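3,4-dihydroxybenzoate decarboxylase (Enterobacter cloacae, PDB 5NY5) catalyses decarboxylation of 3,4-dihydroxybenzoate as a prenylated-FMN-dependent enzyme of the UbiD family, and can also carboxylate catechols at the para position. Local coordinates at residues R79-A82 with A83-G87; V273-R276 with E277-T281; V321-G324 with E325-T329; I413-A416 with M417-M421; W467-K470 with A471-E474. All coordinates share one frame; numbering follows the deposited sequence.

Interaction 1 (R79-A82 with A83-G87); sequences RERA and ALLLG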
loop_
_atom_site.group_PDB
_atom_site.type_symbol
_atom_site.label_atom_id
_atom_site.label_comp_id
_atom_site.label_asym_id
_atom_site.label_seq_id
_atom_site.Cartn_x
_atom_site.Cartn_y
_atom_site.Cartn_z
ATOM N N ARG A 79 25.930 -11.938 -28.587
ATOM C CA ARG A 79 24.749 -12.036 -29.435
ATOM C C ARG A 79 25.101 -11.762 -30.890
ATOM O O ARG A 79 24.567 -12.413 -31.795
ATOM C CB ARG A 79 23.659 -11.080 -28.947
ATOM C CG ARG A 79 22.423 -11.052 -29.835
ATOM C CD ARG A 79 21.345 -10.134 -29.288
ATOM N NE ARG A 79 20.413 -10.846 -28.421
ATOM C CZ ARG A 79 19.184 -11.194 -28.777
ATOM N NH1 ARG A 79 18.729 -10.887 -29.982
ATOM N NH2 ARG A 79 18.408 -11.842 -27.928
ATOM N N GLU A 80 26.005 -10.813 -31.132
ATOM C CA GLU A 80 26.466 -10.563 -32.492
ATOM C C GLU A 80 27.165 -11.789 -33.059
ATOM O O GLU A 80 26.904 -12.197 -34.197
ATOM C CB GLU A 80 27.403 -9.353 -32.524
ATOM C CG GLU A 80 26.704 -7.996 -32.476
ATOM C CD GLU A 80 26.222 -7.625 -31.085
ATOM O OE1 GLU A 80 26.819 -8.106 -30.097
ATOM O OE2 GLU A 80 25.247 -6.851 -30.980
ATOM N N ARG A 81 28.056 -12.396 -32.272
ATOM C CA ARG A 81 28.783 -13.569 -32.743
ATOM C C ARG A 81 27.833 -14.712 -33.070
ATOM O O ARG A 81 27.997 -15.394 -34.089
ATOM C CB ARG A 81 29.814 -14.003 -31.700
ATOM C CG ARG A 81 30.438 -15.356 -31.974
ATOM C CD ARG A 81 31.893 -15.414 -31.538
ATOM N NE ARG A 81 32.059 -15.433 -30.089
ATOM C CZ ARG A 81 32.408 -14.380 -29.357
ATOM N NH1 ARG A 81 32.630 -13.209 -29.935
ATOM N NH2 ARG A 81 32.540 -14.500 -28.046
ATOM N N ALA A 82 26.825 -14.931 -32.223
ATOM C CA ALA A 82 25.851 -15.980 -32.496
ATOM C C ALA A 82 25.050 -15.675 -33.754
ATOM O O ALA A 82 24.749 -16.581 -34.539
ATOM C CB ALA A 82 24.921 -16.158 -31.297
ATOM N N ALA A 83 24.694 -14.406 -33.963
ATOM C CA ALA A 83 23.938 -14.043 -35.155
ATOM C C ALA A 83 24.779 -14.213 -36.413
ATOM O O ALA A 83 24.277 -14.658 -37.450
ATOM C CB ALA A 83 23.429 -12.609 -35.036
ATOM N N LEU A 84 26.062 -13.860 -36.337
ATOM C CA LEU A 84 26.955 -14.066 -37.470
ATOM C C LEU A 84 27.153 -15.549 -37.749
ATOM O O LEU A 84 27.211 -15.967 -38.912
ATOM C CB LEU A 84 28.291 -13.380 -37.202
ATOM C CG LEU A 84 29.452 -13.653 -38.155
ATOM C CD1 LEU A 84 29.118 -13.195 -39.563
ATOM C CD2 LEU A 84 30.703 -12.964 -37.645
ATOM N N LEU A 85 27.244 -16.363 -36.697
ATOM C CA LEU A 85 27.389 -17.802 -36.861
ATOM C C LEU A 85 26.149 -18.460 -37.445
ATOM O O LEU A 85 26.208 -19.641 -37.800
ATOM C CB LEU A 85 27.725 -18.452 -35.519
ATOM C CG LEU A 85 29.156 -18.275 -35.016
ATOM C CD1 LEU A 85 29.268 -18.691 -33.561
ATOM C CD2 LEU A 85 30.120 -19.076 -35.879
ATOM N N LEU A 86 25.034 -17.739 -37.548
ATOM C CA LEU A 86 23.805 -18.293 -38.095
ATOM C C LEU A 86 23.260 -17.500 -39.273
ATOM O O LEU A 86 22.244 -17.900 -39.850
ATOM C CB LEU A 86 22.733 -18.386 -37.001
ATOM C CG LEU A 86 23.148 -19.154 -35.746
ATOM C CD1 LEU A 86 22.034 -19.129 -34.714
ATOM C CD2 LEU A 86 23.532 -20.581 -36.083
ATOM N N GLY A 87 23.895 -16.392 -39.643
ATOM C CA GLY A 87 23.489 -15.650 -40.819
ATOM C C GLY A 87 22.220 -14.841 -40.648
ATOM O O GLY A 87 21.273 -14.994 -41.424
#
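A83 opens the contact by donating from its N to R79 O, 2.9 Å away. Its methyl lies close to the same acceptor, with A83 CB 3.4 Å from R79 O. L84 repeats the step one residue on, with L84 N 2.8 Å from E80 O. The L84 side chain then turns to the loop residues H18 and H21.

L85 N donates to R81 O at 2.9 Å, which makes three successive i to i+4 bonds of the alpha-helical kind. L85 also makes the side-chain contact, because its CD1 lies 3.9 Å from R81 CG. The two side chains run alongside each other, one turn apart. CG of L85 stands opposite its own carbonyl carbon (chi1 -75°). This leans the leucine back over the preceding turn, with L85 CG 3.2 Å from R81 O. L15 of helix 8-16 touches both side chains.

L86 comes last. L86 CG rests 3.3 Å from A82 O. Its side chain touches L93 and V97 of helix 93-101 and I218 of helix 214-219. The L86 side chain lies about 8 Å from that of F222, a prenylated FMN-binding residue.

R81 bends at chi2 and chi3 beyond the methylenes that L85 touches. Its guanidinium bonds to G55 O, G74 O, M75 O and H21 ND1. R79 NH2 forms a salt bridge with E336, and R79 NH1 a hydrogen bond to P90 O. Buried R81 thus splits its roles: the stem packs against leucines, and the charged end is spent on carbonyls and a histidine.

Interaction 2 (V273-R276 with E277-T281); sequences VRVR and EDQHT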
loop_
_atom_site.group_PDB
_atom_site.type_symbol
_atom_site.label_atom_id
_atom_site.label_comp_id
_atom_site.label_asym_id
_atom_site.label_seq_id
_atom_site.Cartn_x
_atom_site.Cartn_y
_atom_site.Cartn_z
ATOM N N VAL A 273 24.475 -45.933 -6.856
ATOM C CA VAL A 273 25.615 -45.177 -6.359
ATOM C C VAL A 273 25.302 -43.688 -6.421
ATOM O O VAL A 273 24.646 -43.207 -7.353
ATOM C CB VAL A 273 26.889 -45.524 -7.151
ATOM C CG1 VAL A 273 26.825 -44.961 -8.560
ATOM C CG2 VAL A 273 28.128 -45.017 -6.424
ATOM N N ARG A 274 25.755 -42.957 -5.406
ATOM C CA ARG A 274 25.603 -41.513 -5.348
ATOM C C ARG A 274 26.889 -40.904 -4.815
ATOM O O ARG A 274 27.619 -41.530 -4.043
ATOM C CB ARG A 274 24.419 -41.093 -4.464
ATOM C CG ARG A 274 23.063 -41.435 -5.048
ATOM C CD ARG A 274 22.883 -40.789 -6.407
ATOM N NE ARG A 274 21.964 -41.551 -7.246
ATOM C CZ ARG A 274 20.688 -41.235 -7.433
ATOM N NH1 ARG A 274 20.174 -40.163 -6.847
ATOM N NH2 ARG A 274 19.928 -41.991 -8.212
ATOM N N VAL A 275 27.159 -39.673 -5.237
ATOM C CA VAL A 275 28.349 -38.952 -4.814
ATOM C C VAL A 275 27.961 -37.506 -4.547
ATOM O O VAL A 275 26.985 -36.993 -5.102
ATOM C CB VAL A 275 29.476 -39.043 -5.871
ATOM C CG1 VAL A 275 29.177 -38.138 -7.061
ATOM C CG2 VAL A 275 30.818 -38.708 -5.255
ATOM N N ARG A 276 28.713 -36.855 -3.665
ATOM C CA ARG A 276 28.576 -35.422 -3.461
ATOM C C ARG A 276 29.610 -34.702 -4.315
ATOM O O ARG A 276 30.732 -35.187 -4.492
ATOM C CB ARG A 276 28.724 -35.038 -1.987
ATOM C CG ARG A 276 30.092 -35.256 -1.375
ATOM C CD ARG A 276 30.066 -34.858 0.094
ATOM N NE ARG A 276 31.367 -35.003 0.735
ATOM C CZ ARG A 276 32.269 -34.032 0.816
ATOM N NH1 ARG A 276 32.011 -32.841 0.294
ATOM N NH2 ARG A 276 33.429 -34.251 1.419
ATOM N N GLU A 277 29.214 -33.545 -4.847
ATOM C CA GLU A 277 29.972 -32.909 -5.920
ATOM C C GLU A 277 31.388 -32.555 -5.481
ATOM O O GLU A 277 32.348 -32.764 -6.232
ATOM C CB GLU A 277 29.224 -31.667 -6.402
ATOM C CG GLU A 277 29.377 -31.364 -7.879
ATOM C CD GLU A 277 28.275 -30.462 -8.396
ATOM O OE1 GLU A 277 27.400 -30.077 -7.593
ATOM O OE2 GLU A 277 28.277 -30.141 -9.602
ATOM N N ASP A 278 31.542 -32.031 -4.266
ATOM C CA ASP A 278 32.828 -31.553 -3.773
ATOM C C ASP A 278 33.538 -32.583 -2.900
ATOM O O ASP A 278 34.228 -32.210 -1.945
ATOM C CB ASP A 278 32.640 -30.249 -3.002
ATOM C CG ASP A 278 31.783 -30.425 -1.764
ATOM O OD1 ASP A 278 30.939 -31.345 -1.746
ATOM O OD2 ASP A 278 31.957 -29.645 -0.804
ATOM N N GLN A 279 33.397 -33.872 -3.218
ATOM C CA GLN A 279 33.954 -34.906 -2.350
ATOM C C GLN A 279 35.471 -34.805 -2.238
ATOM O O GLN A 279 36.034 -35.106 -1.179
ATOM C CB GLN A 279 33.552 -36.291 -2.854
ATOM C CG GLN A 279 34.030 -36.613 -4.256
ATOM C CD GLN A 279 34.025 -38.098 -4.542
ATOM O OE1 GLN A 279 33.906 -38.915 -3.631
ATOM N NE2 GLN A 279 34.146 -38.459 -5.815
ATOM N N HIS A 280 36.149 -34.381 -3.303
ATOM C CA HIS A 280 37.603 -34.301 -3.296
ATOM C C HIS A 280 38.130 -32.922 -2.927
ATOM O O HIS A 280 39.327 -32.790 -2.647
ATOM C CB HIS A 280 38.164 -34.705 -4.665
ATOM C CG HIS A 280 37.901 -36.133 -5.032
ATOM N ND1 HIS A 280 38.543 -37.189 -4.422
ATOM C CD2 HIS A 280 37.072 -36.679 -5.952
ATOM C CE1 HIS A 280 38.117 -38.323 -4.947
ATOM N NE2 HIS A 280 37.223 -38.042 -5.877
ATOM N N THR A 281 37.280 -31.897 -2.913
ATOM C CA THR A 281 37.716 -30.541 -2.612
ATOM C C THR A 281 37.132 -29.975 -1.330
ATOM O O THR A 281 37.803 -29.185 -0.663
ATOM C CB THR A 281 37.362 -29.601 -3.769
ATOM O OG1 THR A 281 35.969 -29.723 -4.073
ATOM C CG2 THR A 281 38.180 -29.949 -5.002
#
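R276 and D278 form a salt bridge, with R276 NH1 2.7 Å from D278 OD1. As a hydrogen bond it is bent and weak, at 122°. The aspartate sits at the edge of the guanidinium, and the two flat groups are nearly perpendicular, 83° apart. R276 gets there because its CG sits between the backbone N and carbonyl carbon (chi1 66°) and the chain then runs straight from CG to NE. This lays the arginine over its own turn, with Q279 CA 3.7 Å from R276 CZ on one face.

The other polar ends have partners too. R276 NH2 bonds to N282 OD1, and D278 OD2 accepts from G284 N. The backbone makes a type I beta turn from R276 to Q279. It is closed by a weak bond of 3.2 Å from Q279 N to R276 O. Two residues on, T281 N donates to D278 O at 3.2 Å.

Q279 extends past V275 at about a right angle, and V275 CG2 comes 3.3 Å from Q279 CD. The amide NE2 of Q279 donates to Q175 OE1. Q175 NE2 in turn donates to E277 O.

E277 OE1 accepts from N298 N. The E277 side chain lies about 4 Å from that of R171, a prenylated FMN-binding residue, though the cofactor is absent here. Within the turn, R276 and D278 probably neutralise each other's charge, and each has a second partner, N282 for the arginine and G284 for the aspartate.

Interaction 3 (V321-G324 with E325-T329); sequences VGPG and EEHTT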
loop_
_atom_site.group_PDB
_atom_site.type_symbol
_atom_site.label_atom_id
_atom_site.label_comp_id
_atom_site.label_asym_id
_atom_site.label_seq_id
_atom_site.Cartn_x
_atom_site.Cartn_y
_atom_site.Cartn_z
ATOM N N VAL A 321 33.053 -19.924 -19.754
ATOM C CA VAL A 321 33.567 -19.237 -18.576
ATOM C C VAL A 321 32.502 -18.259 -18.102
ATOM O O VAL A 321 31.920 -17.532 -18.912
ATOM C CB VAL A 321 34.887 -18.499 -18.870
ATOM C CG1 VAL A 321 35.299 -17.642 -17.688
ATOM C CG2 VAL A 321 35.988 -19.491 -19.216
ATOM N N GLY A 322 32.243 -18.245 -16.800
ATOM C CA GLY A 322 31.315 -17.280 -16.245
ATOM C C GLY A 322 30.211 -17.820 -15.359
ATOM O O GLY A 322 30.292 -17.700 -14.141
ATOM N N PRO A 323 29.171 -18.425 -15.958
ATOM C CA PRO A 323 28.992 -18.726 -17.382
ATOM C C PRO A 323 28.709 -17.508 -18.254
ATOM O O PRO A 323 28.695 -17.652 -19.473
ATOM C CB PRO A 323 27.799 -19.680 -17.382
ATOM C CG PRO A 323 27.014 -19.281 -16.202
ATOM C CD PRO A 323 28.019 -18.880 -15.160
ATOM N N GLY A 324 28.475 -16.351 -17.643
ATOM C CA GLY A 324 28.538 -15.088 -18.359
ATOM C C GLY A 324 27.605 -15.016 -19.542
ATOM O O GLY A 324 26.536 -15.626 -19.558
ATOM N N GLU A 325 28.024 -14.259 -20.562
ATOM C CA GLU A 325 27.191 -14.051 -21.741
ATOM C C GLU A 325 26.933 -15.348 -22.499
ATOM O O GLU A 325 25.920 -15.468 -23.195
ATOM C CB GLU A 325 27.849 -13.031 -22.663
ATOM C CG GLU A 325 26.969 -12.540 -23.792
ATOM C CD GLU A 325 25.967 -11.511 -23.326
ATOM O OE1 GLU A 325 26.147 -10.979 -22.213
ATOM O OE2 GLU A 325 25.003 -11.234 -24.065
ATOM N N GLU A 326 27.838 -16.321 -22.389
ATOM C CA GLU A 326 27.627 -17.597 -23.061
ATOM C C GLU A 326 26.351 -18.270 -22.568
ATOM O O GLU A 326 25.599 -18.852 -23.360
ATOM C CB GLU A 326 28.842 -18.502 -22.854
ATOM C CG GLU A 326 28.893 -19.683 -23.796
ATOM C CD GLU A 326 30.292 -19.954 -24.314
ATOM O OE1 GLU A 326 31.265 -19.548 -23.645
ATOM O OE2 GLU A 326 30.417 -20.566 -25.396
ATOM N N HIS A 327 26.078 -18.187 -21.265
ATOM C CA HIS A 327 24.811 -18.697 -20.752
ATOM C C HIS A 327 23.643 -17.844 -21.231
ATOM O O HIS A 327 22.581 -18.376 -21.575
ATOM C CB HIS A 327 24.841 -18.750 -19.226
ATOM C CG HIS A 327 23.612 -19.350 -18.620
ATOM N ND1 HIS A 327 22.412 -18.677 -18.545
ATOM C CD2 HIS A 327 23.397 -20.564 -18.060
ATOM C CE1 HIS A 327 21.511 -19.449 -17.967
ATOM N NE2 HIS A 327 22.083 -20.599 -17.663
ATOM N N THR A 328 23.820 -16.521 -21.251
ATOM C CA THR A 328 22.751 -15.629 -21.689
ATOM C C THR A 328 22.290 -15.963 -23.102
ATOM O O THR A 328 21.091 -15.922 -23.397
ATOM C CB THR A 328 23.218 -14.175 -21.613
ATOM O OG1 THR A 328 23.483 -13.822 -20.251
ATOM C CG2 THR A 328 22.159 -13.247 -22.177
ATOM N N THR A 329 23.228 -16.294 -23.991
ATOM C CA THR A 329 22.855 -16.676 -25.348
ATOM C C THR A 329 22.073 -17.981 -25.353
ATOM O O THR A 329 20.970 -18.056 -25.905
ATOM C CB THR A 329 24.101 -16.806 -26.223
ATOM O OG1 THR A 329 24.711 -15.522 -26.384
ATOM C CG2 THR A 329 23.737 -17.363 -27.587
HETATM O O HOH W 1 24.867 -13.496 -17.645
#
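P323 and H327 lie side by side and point the same way, with P323 CB 3.6 Å from H327 CB. H327 turns its CG away from its backbone N (chi1 -176°), which brings the start of the imidazole alongside the proline ring. There H327 CG is 4.2 Å from P323 CG. Beyond the contact, H327 ND1 bonds to G361 O and the ring stacks with F290. The peptide bond before P323 is cis.

H327 N donates to P323 O at 3.2 Å. G324 O receives weak bonds from H327 N and from T328 N, the latter 3.3 Å long. T328 holds OG1 beside its backbone N (chi1 -64°), where it meets a water 3.0 Å from T328 OG1. The same water gives a weak bond to G324 O.

E325 and E326 both bend at chi2, and their carboxylates end at different partners. E325 OE1 bonds to T358 OG1, which also bonds to T328 OG1. E326 OE2 bonds to H76 ND1.

The P323 side chain, just before helix 324-346, lies about 7 Å from that of R171, which binds prenylated FMN. Two glutamates in a first helical turn would be expected to interact favourably with the positive end of the helix dipole.

Interaction 4 (I413-A416 with M417-M421); sequences ILWA and MTTRM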
loop_
_atom_site.group_PDB
_atom_site.type_symbol
_atom_site.label_atom_id
_atom_site.label_comp_id
_atom_site.label_asym_id
_atom_site.label_seq_id
_atom_site.Cartn_x
_atom_site.Cartn_y
_atom_site.Cartn_z
ATOM N N ILE A 413 17.342 1.734 -21.390
ATOM C CA ILE A 413 16.326 1.154 -20.521
ATOM C C ILE A 413 16.157 1.997 -19.262
ATOM O O ILE A 413 15.033 2.279 -18.833
ATOM C CB ILE A 413 16.685 -0.304 -20.186
ATOM C CG1 ILE A 413 16.721 -1.149 -21.459
ATOM C CG2 ILE A 413 15.704 -0.884 -19.184
ATOM C CD1 ILE A 413 17.122 -2.585 -21.224
ATOM N N LEU A 414 17.269 2.415 -18.652
ATOM C CA LEU A 414 17.181 3.276 -17.478
ATOM C C LEU A 414 16.609 4.644 -17.829
ATOM O O LEU A 414 16.016 5.303 -16.969
ATOM C CB LEU A 414 18.553 3.417 -16.822
ATOM C CG LEU A 414 19.134 2.139 -16.217
ATOM C CD1 LEU A 414 20.554 2.350 -15.743
ATOM C CD2 LEU A 414 18.269 1.652 -15.070
ATOM N N TRP A 415 16.769 5.082 -19.079
ATOM C CA TRP A 415 16.165 6.341 -19.503
ATOM C C TRP A 415 14.644 6.254 -19.483
ATOM O O TRP A 415 13.965 7.152 -18.974
ATOM C CB TRP A 415 16.660 6.724 -20.896
ATOM C CG TRP A 415 15.940 7.907 -21.467
ATOM C CD1 TRP A 415 16.199 9.222 -21.215
ATOM C CD2 TRP A 415 14.839 7.885 -22.383
ATOM N NE1 TRP A 415 15.331 10.018 -21.916
ATOM C CE2 TRP A 415 14.484 9.222 -22.639
ATOM C CE3 TRP A 415 14.119 6.866 -23.007
ATOM C CZ2 TRP A 415 13.444 9.564 -23.497
ATOM C CZ3 TRP A 415 13.086 7.209 -23.856
ATOM C CH2 TRP A 415 12.757 8.546 -24.092
ATOM N N ALA A 416 14.087 5.181 -20.052
ATOM C CA ALA A 416 12.642 4.987 -20.000
ATOM C C ALA A 416 12.152 4.872 -18.564
ATOM O O ALA A 416 11.043 5.317 -18.248
ATOM C CB ALA A 416 12.250 3.745 -20.796
HETATM N N MSE A 417 12.968 4.297 -17.687
HETATM C CA MSE A 417 12.645 4.152 -16.275
HETATM C C MSE A 417 12.790 5.458 -15.510
HETATM O O MSE A 417 12.404 5.549 -14.349
HETATM C CB MSE A 417 13.532 3.086 -15.635
HETATM C CG MSE A 417 13.217 1.686 -16.097
HETATM SE SE MSE A 417 13.254 0.395 -14.656
HETATM C CE MSE A 417 15.142 -0.043 -14.683
ATOM N N THR A 418 13.356 6.469 -16.166
ATOM C CA THR A 418 13.566 7.775 -15.557
ATOM C C THR A 418 12.535 8.805 -16.003
ATOM O O THR A 418 11.986 9.528 -15.168
ATOM C CB THR A 418 14.983 8.274 -15.875
ATOM O OG1 THR A 418 15.937 7.524 -15.116
ATOM C CG2 THR A 418 15.128 9.738 -15.535
ATOM N N THR A 419 12.245 8.878 -17.299
ATOM C CA THR A 419 11.375 9.913 -17.839
ATOM C C THR A 419 10.004 9.403 -18.252
ATOM O O THR A 419 9.169 10.205 -18.679
ATOM C CB THR A 419 12.035 10.589 -19.046
ATOM O OG1 THR A 419 12.031 9.687 -20.159
ATOM C CG2 THR A 419 13.465 10.983 -18.720
ATOM N N ARG A 420 9.748 8.103 -18.151
ATOM C CA ARG A 420 8.491 7.515 -18.594
ATOM C C ARG A 420 7.927 6.603 -17.522
ATOM O O ARG A 420 7.407 5.519 -17.803
ATOM C CB ARG A 420 8.677 6.768 -19.911
ATOM C CG ARG A 420 8.926 7.685 -21.089
ATOM C CD ARG A 420 9.228 6.918 -22.356
ATOM N NE ARG A 420 9.226 7.804 -23.514
ATOM C CZ ARG A 420 9.427 7.404 -24.763
ATOM N NH1 ARG A 420 9.650 6.125 -25.022
ATOM N NH2 ARG A 420 9.404 8.286 -25.750
HETATM N N MSE A 421 7.999 7.043 -16.273
HETATM C CA MSE A 421 7.661 6.186 -15.155
HETATM C C MSE A 421 7.469 6.982 -13.871
HETATM O O MSE A 421 8.268 7.855 -13.544
HETATM C CB MSE A 421 8.760 5.146 -14.959
HETATM C CG MSE A 421 8.274 3.778 -14.563
HETATM SE SE MSE A 421 9.595 2.867 -13.481
HETATM C CE MSE A 421 9.620 4.113 -11.988
#
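R420 folds back over A416 and W415 just where helix 410-419 ends. R420 CB is 3.2 Å from A416 O, the carbonyl that also takes a weak bond from R420 N. CG lies opposite the carbonyl carbon (chi1 -70°), and the chain runs extended to NE. R420 CD passes 4.1 Å from W415 CZ3. R420 NE comes 3.7 Å from W415 CH2. R420 CZ makes the closest approach to the indole, 3.6 Å from W415 CH2, which sits over the centre of one guanidinium face. The planes are 57° apart, so the groups meet aslant. At the tip, NH1 forms a salt bridge with D404 and NH2 donates to F473 O.

T419 OG1 lies over one face of the W415 ring, 3.5 Å from W415 CE2. It bonds to Y293 OH of the second subunit, and W415 NE1 donates to P291 O of that subunit. T418 OG1 donates to L414 O at 2.9 Å. L414 CD2 and the CE of selenomethionine M417 touch at 3.6 Å, an apolar contact.

W415 also makes a cation-pi contact with R475. The charge of buried R420 is thus answered by a carboxylate and a carbonyl, while the indole's polar edge and the T419 hydroxyl are spent across the subunit interface.

Interaction 5 (W467-K470 with A471-E474); sequences WALK and ARFE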
loop_
_atom_site.group_PDB
_atom_site.type_symbol
_atom_site.label_atom_id
_atom_site.label_comp_id
_atom_site.label_asym_id
_atom_site.label_seq_id
_atom_site.Cartn_x
_atom_site.Cartn_y
_atom_site.Cartn_z
ATOM N N TRP A 467 -1.282 5.997 -23.523
ATOM C CA TRP A 467 -1.752 6.281 -24.875
ATOM C C TRP A 467 -2.153 7.740 -25.043
ATOM O O TRP A 467 -1.849 8.361 -26.068
ATOM C CB TRP A 467 -2.929 5.370 -25.223
ATOM C CG TRP A 467 -3.677 5.837 -26.423
ATOM C CD1 TRP A 467 -4.818 6.584 -26.438
ATOM C CD2 TRP A 467 -3.328 5.609 -27.789
ATOM N NE1 TRP A 467 -5.205 6.828 -27.733
ATOM C CE2 TRP A 467 -4.306 6.239 -28.582
ATOM C CE3 TRP A 467 -2.288 4.925 -28.421
ATOM C CZ2 TRP A 467 -4.272 6.208 -29.969
ATOM C CZ3 TRP A 467 -2.256 4.898 -29.797
ATOM C CH2 TRP A 467 -3.240 5.536 -30.557
ATOM N N ALA A 468 -2.829 8.306 -24.043
ATOM C CA ALA A 468 -3.356 9.660 -24.164
ATOM C C ALA A 468 -2.264 10.720 -24.187
ATOM O O ALA A 468 -2.523 11.843 -24.628
ATOM C CB ALA A 468 -4.328 9.945 -23.018
ATOM N N LEU A 469 -1.057 10.397 -23.732
ATOM C CA LEU A 469 0.015 11.374 -23.625
ATOM C C LEU A 469 1.088 11.213 -24.691
ATOM O O LEU A 469 2.067 11.967 -24.675
ATOM C CB LEU A 469 0.664 11.289 -22.238
ATOM C CG LEU A 469 -0.280 11.286 -21.037
ATOM C CD1 LEU A 469 0.513 11.250 -19.745
ATOM C CD2 LEU A 469 -1.197 12.493 -21.076
ATOM N N LYS A 470 0.925 10.269 -25.625
ATOM C CA LYS A 470 2.011 9.918 -26.540
ATOM C C LYS A 470 2.512 11.118 -27.332
ATOM O O LYS A 470 3.683 11.152 -27.728
ATOM C CB LYS A 470 1.559 8.811 -27.491
ATOM C CG LYS A 470 1.316 7.471 -26.820
ATOM C CD LYS A 470 0.783 6.452 -27.813
ATOM C CE LYS A 470 1.866 5.961 -28.757
ATOM N NZ LYS A 470 2.898 5.160 -28.044
ATOM N N ALA A 471 1.654 12.110 -27.570
ATOM C CA ALA A 471 2.066 13.276 -28.336
ATOM C C ALA A 471 3.055 14.151 -27.578
ATOM O O ALA A 471 3.742 14.969 -28.198
ATOM C CB ALA A 471 0.842 14.098 -28.739
ATOM N N ARG A 472 3.147 13.996 -26.261
ATOM C CA ARG A 472 4.042 14.798 -25.441
ATOM C C ARG A 472 5.377 14.123 -25.171
ATOM O O ARG A 472 6.260 14.749 -24.579
ATOM C CB ARG A 472 3.377 15.137 -24.104
ATOM C CG ARG A 472 2.174 16.050 -24.201
ATOM C CD ARG A 472 1.833 16.586 -22.826
ATOM N NE ARG A 472 0.478 16.246 -22.412
ATOM C CZ ARG A 472 0.067 16.248 -21.149
ATOM N NH1 ARG A 472 0.911 16.562 -20.178
ATOM N NH2 ARG A 472 -1.184 15.930 -20.858
ATOM N N PHE A 473 5.550 12.871 -25.585
ATOM C CA PHE A 473 6.742 12.102 -25.250
ATOM C C PHE A 473 7.548 11.729 -26.491
ATOM O O PHE A 473 8.283 10.741 -26.484
ATOM C CB PHE A 473 6.369 10.848 -24.460
ATOM C CG PHE A 473 6.010 11.114 -23.025
ATOM C CD1 PHE A 473 4.770 11.630 -22.689
ATOM C CD2 PHE A 473 6.907 10.828 -22.010
ATOM C CE1 PHE A 473 4.436 11.863 -21.372
ATOM C CE2 PHE A 473 6.578 11.059 -20.690
ATOM C CZ PHE A 473 5.343 11.579 -20.372
ATOM N N GLU A 474 7.427 12.510 -27.559
ATOM C CA GLU A 474 8.220 12.257 -28.753
ATOM C C GLU A 474 9.677 12.622 -28.496
ATOM O O GLU A 474 9.983 13.745 -28.086
ATOM C CB GLU A 474 7.675 13.055 -29.936
ATOM C CG GLU A 474 7.868 12.375 -31.284
ATOM C CD GLU A 474 8.506 13.280 -32.325
ATOM O OE1 GLU A 474 9.628 12.967 -32.775
ATOM O OE2 GLU A 474 7.890 14.303 -32.694
#
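The F473 ring meets L469 at its edge. L469 O lies in the plane of the ring, 3.4 Å from F473 CD1, so the aromatic C-H edge faces a carbonyl oxygen. F473 CE1 also touches L469 CB at 3.9 Å, an apolar contact. The other flat group is the R472 guanidinium. L469 CD2 lies over one of its faces, 3.4 Å from R472 NH2. The leucine methyl therefore leaves the N-H edges for polar partners. NH2 forms a salt bridge with D445 OD2 of the second subunit, and NH1 makes a weak bond to S443 OG of that subunit.

The first torsion of L469 serves the arginine contact. CG lies beside the backbone N (chi1 -49°), which carries CD2 to the R472 guanidinium, while F473 meets the backbone O and CB. L469 also packs on Y446 of the second subunit, while F473 packs on P440 of that subunit and on V465 of its own chain.

The backbone ties the pieces together. R472 N donates to L469 O at 2.8 Å, fairly straight at 160°. F473 N donates weakly to K470 O at 3.3 Å. K470 O also bonds to a bound glycerol, probably from the crystallisation liquor.

In each of these two backbone bonds the N-H donor lies three residues after the carbonyl. Successive bonds of this spacing are characteristic of a 3-10 helix. Here a short 3-10 segment follows strand 455-462 and sets L469, R472 and F473 against the second subunit.

How the interactions relate
Interactions 1, 3 and 4 are buried, while 2 and 5 are partly open. Interactions 1 and 3 touch through A82 CB and T329 CG2, 4.1 Å apart, which joins helix 79-84 to the start of helix 324-346. Interactions 4 and 5 also meet, with T419 O packing on F473 CE2. Interactions 3, 4 and 5 reach the second subunit; 1 and 2 do not. Interaction 2 lies on the other side of the chain's centre from interactions 1 and 5, its centre about 60 Å from that of interaction 5. The backbone bonding differs too: alpha-helical bonds in 1 and 4, a helix start in 3, a beta turn in 2 and 3-10 bonds in 5.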